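Local coordinates for uncharacterized protein Rv2277c (Mycobacterium tuberculosis, PDB 5VUG) that is of uncharacterised function but carries a TIM-barrel glycerophosphodiester phosphodiesterase domain and probably hydrolyses phosphoric diesters, at residues 16-21 with 29-34; 22-27 with 87-92. One frame throughout, in Å; residues are numbered along the deposited sequence.

Interaction 1: 16-21 with 29-34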
loop_
_atom_site.group_PDB
_atom_site.type_symbol
_atom_site.label_atom_id
_atom_site.label_comp_id
_atom_site.label_asym_id
_atom_site.label_seq_id
_atom_site.Cartn_x
_atom_site.Cartn_y
_atom_site.Cartn_z
ATOM N N HIS A 16 16.210 18.330 12.758
ATOM C CA HIS A 16 16.086 16.898 13.020
ATOM C C HIS A 16 17.276 16.393 13.831
ATOM O O HIS A 16 18.416 16.426 13.354
ATOM C CB HIS A 16 16.024 16.155 11.690
ATOM C CG HIS A 16 15.774 14.688 11.831
ATOM N ND1 HIS A 16 16.410 13.752 11.047
ATOM C CD2 HIS A 16 14.954 13.995 12.657
ATOM C CE1 HIS A 16 16.002 12.541 11.389
ATOM N NE2 HIS A 16 15.114 12.659 12.361
ATOM N N ARG A 17 17.008 15.876 15.035
ATOM C CA ARG A 17 18.064 15.474 15.974
ATOM C C ARG A 17 19.028 16.630 16.229
ATOM O O ARG A 17 20.240 16.442 16.355
ATOM C CB ARG A 17 18.821 14.221 15.522
ATOM C CG ARG A 17 17.961 13.113 14.946
ATOM C CD ARG A 17 18.873 11.999 14.454
ATOM N NE ARG A 17 18.165 11.031 13.632
ATOM C CZ ARG A 17 18.743 10.300 12.694
ATOM N NH1 ARG A 17 18.023 9.445 11.990
ATOM N NH2 ARG A 17 20.047 10.426 12.458
ATOM N N ALA A 18 18.470 17.844 16.291
ATOM C CA ALA A 18 19.219 19.083 16.464
ATOM C C ALA A 18 20.081 19.433 15.260
ATOM O O ALA A 18 20.966 20.290 15.364
ATOM C CB ALA A 18 20.031 19.118 17.773
ATOM N N GLY A 19 19.820 18.812 14.108
ATOM C CA GLY A 19 20.524 19.144 12.882
ATOM C C GLY A 19 21.703 18.240 12.582
ATOM O O GLY A 19 22.843 18.706 12.468
ATOM N N THR A 20 21.400 16.952 12.375
ATOM C CA THR A 20 22.394 15.881 12.337
ATOM C C THR A 20 23.461 16.072 11.250
ATOM O O THR A 20 24.584 15.573 11.399
ATOM C CB THR A 20 21.641 14.548 12.201
ATOM O OG1 THR A 20 22.559 13.457 12.101
ATOM C CG2 THR A 20 20.752 14.554 10.991
ATOM N N ARG A 21 23.140 16.764 10.154
ATOM C CA ARG A 21 24.130 16.962 9.094
ATOM C C ARG A 21 25.196 17.985 9.483
ATOM O O ARG A 21 26.362 17.852 9.086
ATOM C CB ARG A 21 23.422 17.391 7.807
ATOM C CG ARG A 21 24.338 17.759 6.666
ATOM C CD ARG A 21 25.154 16.582 6.183
ATOM N NE ARG A 21 25.479 16.710 4.762
ATOM C CZ ARG A 21 26.384 17.548 4.264
ATOM N NH1 ARG A 21 27.073 18.352 5.066
ATOM N NH2 ARG A 21 26.603 17.585 2.955
ATOM N N LEU A 29 26.018 21.318 21.577
ATOM C CA LEU A 29 26.658 22.064 20.491
ATOM C C LEU A 29 25.731 22.169 19.285
ATOM O O LEU A 29 25.535 23.256 18.726
ATOM C CB LEU A 29 28.005 21.439 20.099
ATOM C CG LEU A 29 28.738 22.162 18.953
ATOM C CD1 LEU A 29 29.119 23.565 19.375
ATOM C CD2 LEU A 29 29.979 21.405 18.477
ATOM N N ALA A 30 25.119 21.049 18.890
ATOM C CA ALA A 30 24.212 21.079 17.748
ATOM C C ALA A 30 22.982 21.935 18.030
ATOM O O ALA A 30 22.560 22.719 17.171
ATOM C CB ALA A 30 23.798 19.660 17.361
ATOM N N ILE A 31 22.388 21.787 19.221
ATOM C CA ILE A 31 21.206 22.572 19.585
ATOM C C ILE A 31 21.512 24.059 19.505
ATOM O O ILE A 31 20.746 24.839 18.924
ATOM C CB ILE A 31 20.707 22.185 20.988
ATOM C CG1 ILE A 31 20.147 20.758 21.001
ATOM C CG2 ILE A 31 19.631 23.189 21.469
ATOM C CD1 ILE A 31 19.975 20.172 22.401
ATOM N N THR A 32 22.631 24.479 20.108
ATOM C CA THR A 32 22.968 25.901 20.130
ATOM C C THR A 32 23.162 26.430 18.716
ATOM O O THR A 32 22.702 27.532 18.378
ATOM C CB THR A 32 24.240 26.118 20.956
ATOM O OG1 THR A 32 24.005 25.721 22.314
ATOM C CG2 THR A 32 24.660 27.585 20.939
ATOM N N ASN A 33 23.845 25.653 17.875
ATOM C CA ASN A 33 24.066 26.086 16.504
ATOM C C ASN A 33 22.770 26.114 15.711
ATOM O O ASN A 33 22.590 26.996 14.865
ATOM C CB ASN A 33 25.122 25.210 15.838
ATOM C CG ASN A 33 26.533 25.659 16.168
ATOM O OD1 ASN A 33 27.211 25.076 17.011
ATOM N ND2 ASN A 33 26.977 26.703 15.502
ATOM N N ALA A 34 21.851 25.178 15.986
ATOM C CA ALA A 34 20.570 25.166 15.287
ATOM C C ALA A 34 19.741 26.399 15.631
ATOM O O ALA A 34 19.157 27.027 14.737
ATOM C CB ALA A 34 19.804 23.878 15.616
HETATM O O HOH W 1 22.920 21.973 14.425
#
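Ala18 meets helix 28-36 on the side of Ala30, Ile31 and Ala34; the closest pair of CA atoms is Ala18 CA and Ile31 CA, 5.1 Å apart. Residues 16-21 turn tightly here, leaving the end of strand 12-16 with the carbonyl of His16 accepting from the backbone N of both Gly19 and Thr20, while 29-34 runs as regular helix. Arg17, Ala18 and Gly19 all have positive phi in this turn, and the Ala18 methyl faces the helix.

The methyl and the carbonyl oxygen of Ala18 share the contact. Ala18 CB rests 3.6 Å from Ile31 CG1 and 3.8 Å from Ala30 CB. Ile31 holds CG1 beside its own backbone N (chi1 -68°), which brings this branch to the loop. Ala30 CB lies 3.5 Å from Ala18 O, and Ala34 CB, one turn on, 3.8 Å from the same oxygen. Met42 of the neighbouring parallel strand 41-48 packs on Ala18, Ile31 and Ala34. The contact folds the loop after strand 12-16 back on the helix of the same beta-alpha unit.

No direct hydrogen bond crosses. Ala18 O and Ala30 O, both acceptors, stand 3.4 Å apart, and one water donates to each, at 2.7 Å to Ala18 O and 2.9 Å to Ala30 O. Ala30 O also accepts the helical bond from Ala34 N. Small side chains thus allow close backbone approach, and the water supplies the donor that this pair of carbonyls lacks.

Interaction 2: 22-27 with 87-92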
loop_
_atom_site.group_PDB
_atom_site.type_symbol
_atom_site.label_atom_id
_atom_site.label_comp_id
_atom_site.label_asym_id
_atom_site.label_seq_id
_atom_site.Cartn_x
_atom_site.Cartn_y
_atom_site.Cartn_z
ATOM N N ASP A 22 24.828 18.995 10.263
ATOM C CA ASP A 22 25.704 20.131 10.522
ATOM C C ASP A 22 26.664 19.909 11.689
ATOM O O ASP A 22 27.806 20.379 11.641
ATOM C CB ASP A 22 24.865 21.380 10.808
ATOM C CG ASP A 22 24.045 21.832 9.611
ATOM O OD1 ASP A 22 24.332 21.414 8.468
ATOM O OD2 ASP A 22 23.108 22.630 9.816
ATOM N N PHE A 23 26.206 19.260 12.753
ATOM C CA PHE A 23 26.970 19.065 13.979
ATOM C C PHE A 23 26.527 17.749 14.589
ATOM O O PHE A 23 25.469 17.223 14.224
ATOM C CB PHE A 23 26.715 20.207 14.976
ATOM C CG PHE A 23 27.230 21.535 14.510
ATOM C CD1 PHE A 23 28.548 21.903 14.747
ATOM C CD2 PHE A 23 26.403 22.406 13.814
ATOM C CE1 PHE A 23 29.026 23.117 14.304
ATOM C CE2 PHE A 23 26.879 23.628 13.359
ATOM C CZ PHE A 23 28.185 23.988 13.612
ATOM N N PRO A 24 27.323 17.175 15.526
ATOM C CA PRO A 24 26.942 15.889 16.135
ATOM C C PRO A 24 25.513 15.887 16.653
ATOM O O PRO A 24 25.130 16.754 17.447
ATOM C CB PRO A 24 27.956 15.735 17.276
ATOM C CG PRO A 24 29.194 16.417 16.723
ATOM C CD PRO A 24 28.659 17.618 15.973
ATOM N N GLU A 25 24.710 14.940 16.179
ATOM C CA GLU A 25 23.285 14.966 16.476
ATOM C C GLU A 25 23.038 14.843 17.976
ATOM O O GLU A 25 23.804 14.217 18.712
ATOM C CB GLU A 25 22.564 13.845 15.732
ATOM C CG GLU A 25 23.054 12.439 16.073
ATOM C CD GLU A 25 22.217 11.382 15.416
ATOM O OE1 GLU A 25 22.231 11.306 14.175
ATOM O OE2 GLU A 25 21.531 10.636 16.138
ATOM N N ASN A 26 21.953 15.464 18.434
ATOM C CA ASN A 26 21.509 15.300 19.813
ATOM C C ASN A 26 22.561 15.740 20.842
ATOM O O ASN A 26 22.663 15.164 21.928
ATOM C CB ASN A 26 21.018 13.872 20.071
ATOM C CG ASN A 26 19.658 13.605 19.452
ATOM O OD1 ASN A 26 18.739 14.430 19.567
ATOM N ND2 ASN A 26 19.512 12.443 18.798
ATOM N N THR A 27 23.326 16.790 20.522
ATOM C CA THR A 27 24.262 17.395 21.469
ATOM C C THR A 27 23.899 18.857 21.698
ATOM O O THR A 27 23.216 19.477 20.884
ATOM C CB THR A 27 25.724 17.312 20.991
ATOM O OG1 THR A 27 25.874 18.058 19.777
ATOM C CG2 THR A 27 26.135 15.850 20.776
ATOM N N TRP A 87 31.986 11.151 18.554
ATOM C CA TRP A 87 33.101 10.245 18.281
ATOM C C TRP A 87 33.183 9.861 16.812
ATOM O O TRP A 87 34.283 9.719 16.263
ATOM C CB TRP A 87 32.923 8.985 19.114
ATOM C CG TRP A 87 34.107 8.077 19.124
ATOM C CD1 TRP A 87 34.235 6.874 18.478
ATOM C CD2 TRP A 87 35.321 8.278 19.843
ATOM N NE1 TRP A 87 35.463 6.321 18.751
ATOM C CE2 TRP A 87 36.149 7.165 19.587
ATOM C CE3 TRP A 87 35.793 9.293 20.679
ATOM C CZ2 TRP A 87 37.414 7.039 20.141
ATOM C CZ3 TRP A 87 37.052 9.165 21.226
ATOM C CH2 TRP A 87 37.849 8.050 20.950
ATOM N N ASN A 88 32.032 9.676 16.161
ATOM C CA ASN A 88 31.974 9.175 14.792
ATOM C C ASN A 88 31.456 10.200 13.791
ATOM O O ASN A 88 31.239 9.858 12.620
ATOM C CB ASN A 88 31.147 7.891 14.742
ATOM C CG ASN A 88 31.874 6.728 15.384
ATOM O OD1 ASN A 88 33.110 6.644 15.310
ATOM N ND2 ASN A 88 31.126 5.831 16.037
ATOM N N PHE A 89 31.266 11.446 14.212
ATOM C CA PHE A 89 30.782 12.471 13.299
ATOM C C PHE A 89 31.823 12.749 12.220
ATOM O O PHE A 89 33.017 12.894 12.508
ATOM C CB PHE A 89 30.481 13.756 14.074
ATOM C CG PHE A 89 29.979 14.885 13.206
ATOM C CD1 PHE A 89 28.621 15.055 12.984
ATOM C CD2 PHE A 89 30.864 15.776 12.616
ATOM C CE1 PHE A 89 28.155 16.087 12.192
ATOM C CE2 PHE A 89 30.401 16.803 11.824
ATOM C CZ PHE A 89 29.047 16.965 11.613
ATOM N N THR A 90 31.380 12.818 10.972
ATOM C CA THR A 90 32.255 13.250 9.894
ATOM C C THR A 90 31.606 14.396 9.133
ATOM O O THR A 90 30.378 14.480 9.033
ATOM C CB THR A 90 32.624 12.108 8.921
ATOM O OG1 THR A 90 31.448 11.640 8.254
ATOM C CG2 THR A 90 33.276 10.950 9.664
ATOM N N THR A 91 32.461 15.302 8.617
ATOM C CA THR A 91 32.092 16.369 7.700
ATOM C C THR A 91 32.415 15.922 6.285
ATOM O O THR A 91 33.539 15.455 6.037
ATOM C CB THR A 91 32.894 17.627 8.022
ATOM O OG1 THR A 91 32.533 18.114 9.320
ATOM C CG2 THR A 91 32.630 18.711 6.988
ATOM N N PRO A 92 31.480 16.037 5.341
ATOM C CA PRO A 92 31.718 15.496 3.996
ATOM C C PRO A 92 32.947 16.111 3.342
ATOM O O PRO A 92 33.272 17.282 3.547
ATOM C CB PRO A 92 30.442 15.868 3.234
ATOM C CG PRO A 92 29.406 16.012 4.299
ATOM C CD PRO A 92 30.125 16.592 5.481
#
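Phe89 lays its ring against the backbone of residues 22-24. The pyrrolidine of Pro24 lies nearly flat over one face of that ring, the two rings tilted only slightly from parallel, while the side chains run across each other at about a right angle. Pro24 CD makes a CH-pi contact, 4.0 Å from the Phe89 ring centroid and 14° off the normal, displaced toward the rim. The neighbouring Pro24 CG lies 3.9 Å from Phe89 CG, which extends the apolar contact to the root of the ring. With chi1 at 180° the ring extends away from the 87-92 backbone, CG opposite the Phe89 N, and reaches the other segment.

Farther out, the ring meets main chain instead of side chains. Phe89 CE1 is 3.3 Å from Phe23 C, and Phe89 CZ is 3.6 Å from Asp22 O; both approach the ring obliquely. The Phe23 side chain itself leaves in the other direction, to pack on Leu29, Ala30 and Asn33 of helix 28-36.

Pro24 opens a type II beta turn that ends at Thr27, the N-cap of helix 28-36, in the first beta-alpha loop of the TIM barrel. Thr27 OG1 donates to Pro24 O over 2.8 Å, tilted 27° from the carbonyl plane, and it also caps the backbone N of Ala30. Phe89 belongs to the long excursion between helices 77-80 and 109-114, and it packs against this turn without any hydrogen bond between the segments. At the far end of 22-27, Asp22 OD1 is hydrogen-bonded to Ser272 OG and OD2 to the Leu274 N.

How the interactions relate
Both contacts involve the connection between strand 12-16 and helix 28-36, and their segments alternate along the chain. Interaction 1 is local and buried, setting the start of this loop against the helix with small aliphatic groups and a water. Interaction 2 lies farther from the centre of the chain and is partly buried; there the later half of the loop receives an aromatic ring from a segment 60 residues on. The centres of interactions 1 and 2 are about 9 Å apart. A salt bridge from Arg17 to Glu25 and a probable backbone hydrogen bond from Asn26 N to Arg17 O tie them together, while Arg21 packs on Pro92 and Ala30 on Pro24.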